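Local coordinates for protein PTS system, IIA component (Streptococcus pneumoniae serotype 4, PDB 5T3U) that probably relays phosphate as the IIA component of a phosphotransferase system for sugar uptake, one linked to fucose utilisation in the pneumococcus, at residues M25-F30 against L106-I111; V51-Y56 against G80-V85; I72-L77 against T100-P105. One frame throughout, in Å; residues are numbered along the deposited sequence.

Contact 1: residues M25-F30 against L106-I111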
loop_
_atom_site.group_PDB
_atom_site.type_symbol
_atom_site.label_atom_id
_atom_site.label_comp_id
_atom_site.label_asym_id
_atom_site.label_seq_id
_atom_site.Cartn_x
_atom_site.Cartn_y
_atom_site.Cartn_z
ATOM N N MET A 25 -8.996 5.189 -3.246
ATOM C CA MET A 25 -10.357 4.863 -2.801
ATOM C C MET A 25 -10.374 4.722 -1.276
ATOM O O MET A 25 -11.170 5.364 -0.592
ATOM C CB MET A 25 -10.804 3.544 -3.460
ATOM C CG MET A 25 -12.196 3.124 -3.163
ATOM S SD MET A 25 -12.392 2.238 -1.566
ATOM C CE MET A 25 -14.140 1.818 -1.792
ATOM N N THR A 26 -9.439 3.932 -0.752
ATOM C CA THR A 26 -9.327 3.718 0.694
ATOM C C THR A 26 -8.957 5.004 1.420
ATOM O O THR A 26 -9.537 5.316 2.464
ATOM C CB THR A 26 -8.309 2.632 0.982
ATOM O OG1 THR A 26 -8.818 1.396 0.474
ATOM C CG2 THR A 26 -8.030 2.492 2.478
ATOM N N ALA A 27 -8.000 5.764 0.879
ATOM C CA ALA A 27 -7.600 7.020 1.514
ATOM C C ALA A 27 -8.784 7.987 1.619
ATOM O O ALA A 27 -8.891 8.714 2.606
ATOM C CB ALA A 27 -6.393 7.699 0.763
ATOM N N GLU A 28 -9.672 7.967 0.614
ATOM C CA GLU A 28 -10.830 8.862 0.586
ATOM C C GLU A 28 -11.860 8.495 1.653
ATOM O O GLU A 28 -12.663 9.353 2.078
ATOM C CB GLU A 28 -11.452 8.918 -0.813
ATOM C CG GLU A 28 -10.523 9.625 -1.828
ATOM C CD GLU A 28 -10.988 9.525 -3.256
ATOM O OE1 GLU A 28 -11.447 8.441 -3.686
ATOM O OE2 GLU A 28 -10.872 10.535 -3.976
ATOM N N MET A 29 -11.810 7.244 2.115
ATOM C CA MET A 29 -12.681 6.820 3.215
ATOM C C MET A 29 -12.272 7.530 4.490
ATOM O O MET A 29 -13.093 7.710 5.387
ATOM C CB MET A 29 -12.653 5.313 3.400
ATOM C CG MET A 29 -13.374 4.566 2.287
ATOM S SD MET A 29 -13.311 2.769 2.469
ATOM C CE MET A 29 -14.235 2.570 4.001
ATOM N N PHE A 30 -11.018 7.961 4.557
ATOM C CA PHE A 30 -10.528 8.701 5.712
ATOM C C PHE A 30 -10.552 10.213 5.550
ATOM O O PHE A 30 -10.891 10.913 6.484
ATOM C CB PHE A 30 -9.118 8.221 6.106
ATOM C CG PHE A 30 -9.081 6.763 6.485
ATOM C CD1 PHE A 30 -9.549 6.346 7.731
ATOM C CD2 PHE A 30 -8.610 5.818 5.600
ATOM C CE1 PHE A 30 -9.547 4.992 8.083
ATOM C CE2 PHE A 30 -8.588 4.470 5.944
ATOM C CZ PHE A 30 -9.076 4.052 7.175
ATOM N N LEU A 106 1.142 7.064 4.465
ATOM C CA LEU A 106 1.748 8.104 3.626
ATOM C C LEU A 106 0.710 8.838 2.772
ATOM O O LEU A 106 0.648 10.085 2.780
ATOM C CB LEU A 106 2.838 7.514 2.715
ATOM C CG LEU A 106 3.674 8.541 1.878
ATOM C CD1 LEU A 106 4.324 9.639 2.705
ATOM C CD2 LEU A 106 4.751 7.798 1.092
ATOM N N LEU A 107 -0.114 8.077 2.039
ATOM C CA LEU A 107 -1.090 8.685 1.125
ATOM C C LEU A 107 -2.069 9.570 1.896
ATOM O O LEU A 107 -2.262 10.733 1.550
ATOM C CB LEU A 107 -1.820 7.632 0.257
ATOM C CG LEU A 107 -2.860 8.222 -0.735
ATOM C CD1 LEU A 107 -2.270 9.358 -1.634
ATOM C CD2 LEU A 107 -3.526 7.115 -1.595
ATOM N N VAL A 108 -2.655 9.037 2.969
ATOM C CA VAL A 108 -3.535 9.817 3.837
ATOM C C VAL A 108 -2.910 11.113 4.341
ATOM O O VAL A 108 -3.546 12.159 4.288
ATOM C CB VAL A 108 -4.023 8.974 5.057
ATOM C CG1 VAL A 108 -4.721 9.892 6.100
ATOM C CG2 VAL A 108 -4.961 7.885 4.574
ATOM N N GLU A 109 -1.681 11.040 4.852
ATOM C CA GLU A 109 -1.020 12.220 5.386
ATOM C C GLU A 109 -0.742 13.271 4.302
ATOM O O GLU A 109 -0.883 14.471 4.540
ATOM C CB GLU A 109 0.315 11.817 6.044
ATOM C CG GLU A 109 1.192 13.006 6.477
ATOM C CD GLU A 109 0.458 14.013 7.379
ATOM O OE1 GLU A 109 -0.416 13.603 8.189
ATOM O OE2 GLU A 109 0.756 15.228 7.275
ATOM N N LEU A 110 -0.273 12.820 3.135
ATOM C CA LEU A 110 -0.020 13.746 2.022
ATOM C C LEU A 110 -1.314 14.403 1.553
ATOM O O LEU A 110 -1.328 15.614 1.264
ATOM C CB LEU A 110 0.707 13.041 0.880
ATOM C CG LEU A 110 2.179 12.730 1.199
ATOM C CD1 LEU A 110 2.875 11.885 0.106
ATOM C CD2 LEU A 110 2.977 14.037 1.518
ATOM N N ILE A 111 -2.416 13.655 1.506
ATOM C CA ILE A 111 -3.686 14.325 1.120
ATOM C C ILE A 111 -4.113 15.360 2.183
ATOM O O ILE A 111 -4.431 16.515 1.852
ATOM C CB ILE A 111 -4.826 13.349 0.794
ATOM C CG1 ILE A 111 -4.495 12.517 -0.442
ATOM C CG2 ILE A 111 -6.153 14.131 0.518
ATOM C CD1 ILE A 111 -5.456 11.288 -0.665
#
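Helix segments 25-30 and 106-111 meet at Ala27 and Val108, whose CA atoms are 5.5 Å apart, and their axes cross at -54° with a closest approach of 9.4 Å. The contact is apolar, with no hydrogen bond between the segments. Ala27 is its centre. The CB of Ala27 points at helix 106-111 and meets three side chains there. The branch carbon CD2 of Leu107 comes closest, 3.8 Å from Ala27 CB. The tip of Ile111, CD1, lies 4.0 Å from the same methyl. Ile111 CD1 is carried there by an extended outer chain (chi2 167°). The third neighbour is the CG2 methyl of Val108, 4.1 Å from Ala27 CB. Val108 CG2 is anti to the carbonyl carbon, beside the backbone N, and faces Ala27. Val108 CG2 also reaches Phe30, at 4.3 Å from ring atom CD2, approaching the ring obliquely. Three larger side chains of the second helix thus gather round the alanine methyl. Phe30 also meets His16 of the second subunit edge-to-face, so this part of the contact borders the dimer interface. On the inner side, Leu107 and Ile111 rest on Ile11 of strand 7-16. Leu107 also touches Leu74 of strand 68-75. The two helices therefore pack side by side over one face of the sheet.

Contact 2: residues V51-Y56 against G80-V85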
loop_
_atom_site.group_PDB
_atom_site.type_symbol
_atom_site.label_atom_id
_atom_site.label_comp_id
_atom_site.label_asym_id
_atom_site.label_seq_id
_atom_site.Cartn_x
_atom_site.Cartn_y
_atom_site.Cartn_z
ATOM N N VAL A 51 5.434 1.954 -23.478
ATOM C CA VAL A 51 5.516 3.033 -24.477
ATOM C C VAL A 51 4.266 3.874 -24.355
ATOM O O VAL A 51 4.369 5.099 -24.212
ATOM C CB VAL A 51 5.775 2.497 -25.936
ATOM C CG1 VAL A 51 5.529 3.597 -26.995
ATOM C CG2 VAL A 51 7.174 1.905 -26.037
ATOM N N GLU A 52 3.090 3.235 -24.356
ATOM C CA GLU A 52 1.833 3.965 -24.115
ATOM C C GLU A 52 1.756 4.522 -22.678
ATOM O O GLU A 52 1.366 5.670 -22.465
ATOM C CB GLU A 52 0.602 3.107 -24.449
ATOM C CG GLU A 52 0.298 1.969 -23.443
ATOM C CD GLU A 52 -0.550 0.813 -24.021
ATOM O OE1 GLU A 52 -0.104 -0.371 -23.982
ATOM O OE2 GLU A 52 -1.665 1.083 -24.519
ATOM N N PHE A 53 2.156 3.712 -21.699
ATOM C CA PHE A 53 2.091 4.092 -20.283
ATOM C C PHE A 53 2.908 5.372 -19.978
ATOM O O PHE A 53 2.456 6.294 -19.288
ATOM C CB PHE A 53 2.564 2.905 -19.426
ATOM C CG PHE A 53 2.814 3.252 -17.978
ATOM C CD1 PHE A 53 4.107 3.486 -17.524
ATOM C CD2 PHE A 53 1.752 3.370 -17.080
ATOM C CE1 PHE A 53 4.341 3.830 -16.195
ATOM C CE2 PHE A 53 1.975 3.691 -15.730
ATOM C CZ PHE A 53 3.263 3.922 -15.283
ATOM N N GLU A 54 4.132 5.384 -20.490
ATOM C CA GLU A 54 5.084 6.477 -20.377
ATOM C C GLU A 54 4.484 7.871 -20.645
ATOM O O GLU A 54 4.708 8.818 -19.886
ATOM C CB GLU A 54 6.165 6.159 -21.398
ATOM C CG GLU A 54 7.310 7.011 -21.444
ATOM C CD GLU A 54 7.078 8.241 -22.282
ATOM O OE1 GLU A 54 6.777 8.168 -23.519
ATOM O OE2 GLU A 54 7.223 9.283 -21.652
ATOM N N HIS A 55 3.734 8.030 -21.725
ATOM C CA HIS A 55 3.255 9.370 -21.997
ATOM C C HIS A 55 1.991 9.742 -21.239
ATOM O O HIS A 55 1.788 10.909 -20.923
ATOM C CB HIS A 55 3.233 9.732 -23.494
ATOM C CG HIS A 55 2.517 8.744 -24.347
ATOM N ND1 HIS A 55 1.155 8.532 -24.255
ATOM C CD2 HIS A 55 2.959 7.950 -25.356
ATOM C CE1 HIS A 55 0.797 7.609 -25.138
ATOM N NE2 HIS A 55 1.870 7.245 -25.820
ATOM N N TYR A 56 1.192 8.738 -20.886
ATOM C CA TYR A 56 0.077 8.924 -19.961
ATOM C C TYR A 56 0.586 9.451 -18.652
ATOM O O TYR A 56 0.025 10.404 -18.104
ATOM C CB TYR A 56 -0.618 7.602 -19.640
ATOM C CG TYR A 56 -1.465 7.007 -20.718
ATOM C CD1 TYR A 56 -2.139 7.806 -21.656
ATOM C CD2 TYR A 56 -1.633 5.617 -20.780
ATOM C CE1 TYR A 56 -2.951 7.208 -22.664
ATOM C CE2 TYR A 56 -2.424 5.023 -21.751
ATOM C CZ TYR A 56 -3.079 5.813 -22.688
ATOM O OH TYR A 56 -3.858 5.173 -23.628
ATOM N N GLY A 80 10.188 -0.911 -10.252
ATOM C CA GLY A 80 8.962 -1.055 -11.049
ATOM C C GLY A 80 8.946 -0.037 -12.200
ATOM O O GLY A 80 9.703 0.936 -12.171
ATOM N N SER A 81 8.088 -0.251 -13.197
ATOM C CA SER A 81 8.058 0.631 -14.373
ATOM C C SER A 81 7.527 2.038 -14.027
ATOM O O SER A 81 8.112 3.013 -14.495
ATOM C CB SER A 81 7.267 0.029 -15.539
ATOM O OG SER A 81 7.868 -1.171 -16.018
ATOM N N PRO A 82 6.451 2.156 -13.196
ATOM C CA PRO A 82 6.062 3.515 -12.780
ATOM C C PRO A 82 7.235 4.293 -12.174
ATOM O O PRO A 82 7.462 5.471 -12.534
ATOM C CB PRO A 82 4.953 3.269 -11.721
ATOM C CG PRO A 82 4.333 1.949 -12.173
ATOM C CD PRO A 82 5.531 1.135 -12.629
ATOM N N ASN A 83 7.989 3.657 -11.283
ATOM C CA ASN A 83 9.131 4.370 -10.705
ATOM C C ASN A 83 10.220 4.664 -11.734
ATOM O O ASN A 83 10.810 5.728 -11.677
ATOM C CB ASN A 83 9.766 3.630 -9.549
ATOM C CG ASN A 83 10.520 4.559 -8.629
ATOM O OD1 ASN A 83 11.748 4.587 -8.614
ATOM N ND2 ASN A 83 9.792 5.349 -7.881
ATOM N N ASN A 84 10.506 3.706 -12.636
ATOM C CA ASN A 84 11.551 3.915 -13.655
ATOM C C ASN A 84 11.234 5.127 -14.545
ATOM O O ASN A 84 12.100 5.968 -14.814
ATOM C CB ASN A 84 11.734 2.677 -14.538
ATOM C CG ASN A 84 12.414 1.519 -13.816
ATOM O OD1 ASN A 84 13.148 1.696 -12.829
ATOM N ND2 ASN A 84 12.178 0.318 -14.325
ATOM N N VAL A 85 9.986 5.185 -14.995
ATOM C CA VAL A 85 9.483 6.260 -15.826
ATOM C C VAL A 85 9.522 7.615 -15.095
ATOM O O VAL A 85 10.027 8.619 -15.643
ATOM C CB VAL A 85 8.070 5.904 -16.369
ATOM C CG1 VAL A 85 7.381 7.094 -16.986
ATOM C CG2 VAL A 85 8.154 4.778 -17.403
#
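The ring contact of Phe53 with Pro82 is the main one between segments 51-56 and 80-85. Their side chains cross at about a right angle. Phe53 CZ is 3.8 Å from Pro82 CG, and the same CZ is 3.8 Å from Pro82 CA. The CA of Pro82 lies at the ring edge, near the ring plane. Val85 CG2 also sits at the edge, 4.1 Å from Phe53 CE1. The ring thus turns its edge, CE1 and CZ, to both residues. Phe53 CG is anti to the backbone N (chi1 168°), on a CB that points toward the second helix.

Val85 adds a second apolar contact. Its CG1 methyl is anti to the backbone N and lies 4.1 Å from Glu54 CA. Val85 therefore uses one methyl against the ring and the other against the backbone of the next residue.

Polar groups play little part across the contact, and no hydrogen bond joins the segments. The carboxylate of Glu54 turns to another partner, forming a salt bridge through OE2 with Arg89, further along helix 81-90. Gly80 is the N-cap residue of that helix.

The helix axes cross at -57°, 10.4 Å apart at their closest. Below them, Phe53 rests on Leu42 and Leu44 of strand 39-44, and Pro82 on Ala14 of strand 7-16. The pair forms one helical layer on the parallel sheet. With helices 19-31 and 104-112 on the other face, this gives the three-layer alpha/beta/alpha fold of the mannose-family IIA domain.

Contact 3: residues I72-L77 against T100-P105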
loop_
_atom_site.group_PDB
_atom_site.type_symbol
_atom_site.label_atom_id
_atom_site.label_comp_id
_atom_site.label_asym_id
_atom_site.label_seq_id
_atom_site.Cartn_x
_atom_site.Cartn_y
_atom_site.Cartn_z
ATOM N N ILE A 72 3.963 15.399 -5.737
ATOM C CA ILE A 72 4.567 14.183 -5.212
ATOM C C ILE A 72 4.004 12.999 -5.994
ATOM O O ILE A 72 2.799 12.822 -6.110
ATOM C CB ILE A 72 4.362 14.045 -3.673
ATOM C CG1 ILE A 72 4.927 15.289 -2.972
ATOM C CG2 ILE A 72 5.094 12.765 -3.086
ATOM C CD1 ILE A 72 4.608 15.331 -1.505
ATOM N N VAL A 73 4.910 12.241 -6.597
ATOM C CA VAL A 73 4.594 10.992 -7.237
ATOM C C VAL A 73 4.841 9.881 -6.211
ATOM O O VAL A 73 5.956 9.758 -5.653
ATOM C CB VAL A 73 5.487 10.763 -8.499
ATOM C CG1 VAL A 73 5.138 9.447 -9.189
ATOM C CG2 VAL A 73 5.341 11.923 -9.488
ATOM N N LEU A 74 3.804 9.092 -5.955
ATOM C CA LEU A 74 3.935 7.885 -5.118
ATOM C C LEU A 74 3.951 6.687 -6.040
ATOM O O LEU A 74 3.059 6.540 -6.889
ATOM C CB LEU A 74 2.774 7.772 -4.136
ATOM C CG LEU A 74 2.574 8.933 -3.154
ATOM C CD1 LEU A 74 1.399 8.594 -2.212
ATOM C CD2 LEU A 74 3.852 9.287 -2.372
ATOM N N THR A 75 4.979 5.852 -5.914
ATOM C CA THR A 75 5.035 4.637 -6.725
ATOM C C THR A 75 5.096 3.382 -5.831
ATOM O O THR A 75 5.496 3.445 -4.663
ATOM C CB THR A 75 6.232 4.638 -7.679
ATOM O OG1 THR A 75 7.420 4.593 -6.895
ATOM C CG2 THR A 75 6.221 5.917 -8.610
ATOM N N ASP A 76 4.687 2.256 -6.404
ATOM C CA ASP A 76 4.480 1.041 -5.631
ATOM C C ASP A 76 5.766 0.418 -5.101
ATOM O O ASP A 76 5.814 0.012 -3.947
ATOM C CB ASP A 76 3.598 0.018 -6.386
ATOM C CG ASP A 76 4.042 -0.233 -7.843
ATOM O OD1 ASP A 76 4.931 0.482 -8.375
ATOM O OD2 ASP A 76 3.439 -1.149 -8.473
ATOM N N LEU A 77 6.805 0.370 -5.937
ATOM C CA LEU A 77 8.079 -0.166 -5.506
ATOM C C LEU A 77 9.255 0.297 -6.403
ATOM O O LEU A 77 9.062 0.618 -7.582
ATOM C CB LEU A 77 7.991 -1.699 -5.426
ATOM C CG LEU A 77 8.106 -2.557 -6.677
ATOM C CD1 LEU A 77 7.946 -4.044 -6.304
ATOM C CD2 LEU A 77 7.114 -2.188 -7.785
ATOM N N THR A 100 8.789 6.080 -3.207
ATOM C CA THR A 100 8.365 4.750 -3.599
ATOM C C THR A 100 7.972 3.882 -2.381
ATOM O O THR A 100 8.175 4.294 -1.245
ATOM C CB THR A 100 9.402 4.021 -4.516
ATOM O OG1 THR A 100 8.780 2.854 -5.057
ATOM C CG2 THR A 100 10.602 3.579 -3.742
ATOM N N GLY A 101 7.402 2.704 -2.626
ATOM C CA GLY A 101 7.031 1.806 -1.518
ATOM C C GLY A 101 5.938 2.353 -0.604
ATOM O O GLY A 101 5.861 1.966 0.575
ATOM N N PHE A 102 5.069 3.224 -1.140
ATOM C CA PHE A 102 4.061 3.904 -0.323
ATOM C C PHE A 102 3.047 2.973 0.348
ATOM O O PHE A 102 2.751 1.875 -0.157
ATOM C CB PHE A 102 3.308 4.988 -1.134
ATOM C CG PHE A 102 2.233 4.456 -2.062
ATOM C CD1 PHE A 102 2.523 4.149 -3.392
ATOM C CD2 PHE A 102 0.923 4.319 -1.626
ATOM C CE1 PHE A 102 1.514 3.663 -4.271
ATOM C CE2 PHE A 102 -0.078 3.833 -2.477
ATOM C CZ PHE A 102 0.221 3.512 -3.810
ATOM N N ASN A 103 2.476 3.454 1.445
ATOM C CA ASN A 103 1.433 2.745 2.164
ATOM C C ASN A 103 0.251 3.700 2.404
ATOM O O ASN A 103 0.284 4.853 1.976
ATOM C CB ASN A 103 1.989 2.127 3.470
ATOM C CG ASN A 103 2.624 3.150 4.381
ATOM O OD1 ASN A 103 2.545 4.359 4.115
ATOM N ND2 ASN A 103 3.259 2.686 5.474
ATOM N N ILE A 104 -0.818 3.216 3.026
ATOM C CA ILE A 104 -1.990 4.070 3.244
ATOM C C ILE A 104 -1.631 5.259 4.154
ATOM O O ILE A 104 -1.983 6.382 3.850
ATOM C CB ILE A 104 -3.219 3.239 3.711
ATOM C CG1 ILE A 104 -3.908 2.646 2.493
ATOM C CG2 ILE A 104 -4.241 4.067 4.586
ATOM C CD1 ILE A 104 -4.590 3.650 1.574
ATOM N N PRO A 105 -0.871 5.029 5.242
ATOM C CA PRO A 105 -0.508 6.189 6.089
ATOM C C PRO A 105 0.193 7.356 5.364
ATOM O O PRO A 105 -0.132 8.519 5.648
ATOM C CB PRO A 105 0.431 5.571 7.122
ATOM C CG PRO A 105 -0.110 4.152 7.284
ATOM C CD PRO A 105 -0.437 3.755 5.864
HETATM O O HOH W 1 4.053 -0.018 -1.940
#
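The Phe102 ring presents its edge to the end of strand 68-75, with Thr75 C in the ring plane and Thr75 O and Asp76 N near it. The contact lies at the C-terminal ends of the adjacent parallel strands 68-75 and 96-100 of the alpha/beta fold, where segment 100-105 leads into helix 104-112. Thr75 O is 3.3 Å from Phe102 CD1. Leu74 CB approaches the same ring obliquely, 3.7 Å from Phe102 CD1. Phe102 CG sits between its own backbone N and carbonyl carbon (chi1 78°), which places it 3.9 Å from Leu74 CB.

The threonine hydroxyls join the two ends: Thr75 OG1 and Thr100 OG1 are hydrogen-bonded at 2.9 Å, and either hydroxyl could be the donor. Thr75 OG1 also accepts a bond from Asn83 ND2. The backbone adds a weak, bent bond of 2.9 Å from Gly101 N to Thr75 O (117° at the hydrogen). Gly101 has a positive phi, and its CA makes a C-H...O contact of 3.3 Å with Asp76 O. The Asp76 carboxylate accepts a bond from His16 N at OD2. Thr100 pairs with a strand of the second subunit, so the sheet continues across the dimer interface. One water bridges the segments, donating to Asp76 O at 2.7 Å and to Phe102 O at 2.9 Å.

How the contacts relate
From the N terminus, helix 19-31 provides the first segment of contact 1. The chain then passes through strand 39-44 into helix 50-65, where contact 2 begins. Strand 68-75 follows and begins contact 3. Helix 81-90 closes contact 2. After strand 96-100, segment 100-105 closes contact 3, and helix 104-112 then closes contact 1. Contact 1 thus encloses both others, while contacts 2 and 3 cross. Contacts 1 and 2 pair helices on opposite sides of the chain's centre, about 23 Å apart between centres. Contact 3 joins the strand ends between them and touches both, through Leu110 on Ile72 and Pro82 on Thr75.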